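Local structure of probable enoyl-CoA hydratase/isomerase (5YLO) at the interface of chains A and B. The protein catalyses the isomerisation of delta3-enoyl-CoA to delta2-enoyl-CoA and is implicated in unsaturated fatty acid metabolism. Numbering follows the deposited sequence. Chains: chain A/B, Probable enoyl-CoA hydratase/isomerase.

The interface of chains A and B. Residues chain A 142, 145, 149, 162, 165-166; chain B 213, 217.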
# COMPACT_ATOMS: atom_id res chain seq x y z
N TYR A 142 -12.96 22.81 -6.65
CA TYR A 142 -11.84 21.94 -6.31
C TYR A 142 -11.60 22.01 -4.81
O TYR A 142 -11.28 23.08 -4.28
CB TYR A 142 -10.58 22.34 -7.08
CG TYR A 142 -9.56 21.23 -7.20
CD1 TYR A 142 -8.67 20.96 -6.17
CD2 TYR A 142 -9.49 20.45 -8.34
CE1 TYR A 142 -7.74 19.95 -6.27
CE2 TYR A 142 -8.56 19.43 -8.46
CZ TYR A 142 -7.69 19.19 -7.42
OH TYR A 142 -6.76 18.18 -7.53
N ASP A 145 -6.90 19.61 -0.98
CA ASP A 145 -6.33 18.30 -1.29
C ASP A 145 -5.15 17.94 -0.40
O ASP A 145 -4.44 16.98 -0.70
CB ASP A 145 -5.92 18.25 -2.76
CG ASP A 145 -4.93 19.34 -3.14
OD1 ASP A 145 -4.97 20.42 -2.52
OD2 ASP A 145 -4.11 19.13 -4.05
N SER A 149 -4.53 14.08 -0.50
CA SER A 149 -3.31 13.62 -1.15
C SER A 149 -2.42 12.81 -0.21
O SER A 149 -1.50 12.13 -0.68
CB SER A 149 -2.53 14.80 -1.71
OG SER A 149 -2.01 15.60 -0.66
N LYS A 162 -5.84 8.93 -7.74
CA LYS A 162 -5.83 9.97 -8.76
C LYS A 162 -7.10 9.96 -9.60
O LYS A 162 -7.50 11.00 -10.12
CB LYS A 162 -4.60 9.82 -9.65
CG LYS A 162 -3.28 10.05 -8.92
CD LYS A 162 -2.09 9.77 -9.82
CE LYS A 162 -0.79 9.89 -9.05
NZ LYS A 162 0.37 9.50 -9.89
N LEU A 165 -9.51 11.96 -7.36
CA LEU A 165 -9.17 13.38 -7.25
C LEU A 165 -9.32 14.11 -8.58
O LEU A 165 -9.83 15.23 -8.62
CB LEU A 165 -7.76 13.55 -6.70
CG LEU A 165 -7.58 13.31 -5.20
CD1 LEU A 165 -6.11 13.08 -4.86
CD2 LEU A 165 -8.13 14.48 -4.41
N PHE A 166 -8.87 13.50 -9.68
CA PHE A 166 -8.84 14.20 -10.96
C PHE A 166 -10.16 14.13 -11.71
O PHE A 166 -10.50 15.08 -12.43
CB PHE A 166 -7.71 13.66 -11.84
CG PHE A 166 -6.33 13.89 -11.29
CD1 PHE A 166 -6.13 14.77 -10.23
CD2 PHE A 166 -5.24 13.23 -11.82
CE1 PHE A 166 -4.86 14.98 -9.72
CE2 PHE A 166 -3.97 13.44 -11.32
CZ PHE A 166 -3.78 14.32 -10.27
N THR B 213 -1.73 19.03 -6.94
CA THR B 213 -2.15 17.79 -6.29
C THR B 213 -1.17 16.66 -6.56
O THR B 213 -0.86 15.87 -5.65
CB THR B 213 -3.56 17.41 -6.76
OG1 THR B 213 -4.52 18.31 -6.20
CG2 THR B 213 -3.90 15.98 -6.36
N LEU B 217 0.72 14.48 -3.66
CA LEU B 217 0.68 13.03 -3.57
C LEU B 217 2.09 12.46 -3.45
O LEU B 217 2.36 11.61 -2.60
CB LEU B 217 -0.03 12.44 -4.79
CG LEU B 217 -1.53 12.65 -4.96
CD1 LEU B 217 -1.92 12.42 -6.41
CD2 LEU B 217 -2.30 11.72 -4.05
O HOH W 1 0.85 11.05 0.03
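B:Thr213 turns its hydroxyl OG1 to the position beside its own backbone N (chi1 -72°), which sends the methyl CG2 the opposite way from that N, while A:Tyr142 swings its ring away from its backbone N (chi1 -158°) and brings the phenol to meet the threonine. The two belong to subunits of a crotonase-fold enzyme of the enoyl-CoA hydratase/isomerase family, three copies of which make up the deposited assembly; trimers are the usual building unit of this family. Helix 207-220 of chain B lies against a surface of chain A formed by helices 146-156 and 158-166 and the loop leading into helix 146-156.

The threonine splits its two branches between polar and apolar neighbours. Its OG1 is hydrogen-bonded to the phenol OH of A:Tyr142 at 2.6 Å; either oxygen could be the donor. The carboxylate of A:Asp145 also points towards this hydroxyl, but the modelled approach of its OD2 is too close to be reliable. On the other branch, CG2 packs 3.6 Å from CE1 at the rim of the A:Phe166 ring, the two side chains lying antiparallel as they pass. CD1 of A:Leu165 adds a looser contact to the same methyl, 3.9 Å from CG2.

One helical turn further on, B:Leu217 spreads its two methyls over separate parts of chain A. CD1 meets the aliphatic stem of A:Lys162, 3.7 Å from its CG, and the extended lysine chain also brings CE near this methyl while carrying the amino group NZ beyond it. CD2 instead rests on the backbone of A:Ser149, 3.6 Å from its CA. The serine hydroxyl OG turns back within chain A to donate a hydrogen bond of 2.8 Å to the carbonyl O of A:Asp145, in the carbonyl plane. Water 1 bridges the main chains, 2.7 Å from the carbonyl O of A:Ser149, and also reaches the carbonyl O of B:Leu217.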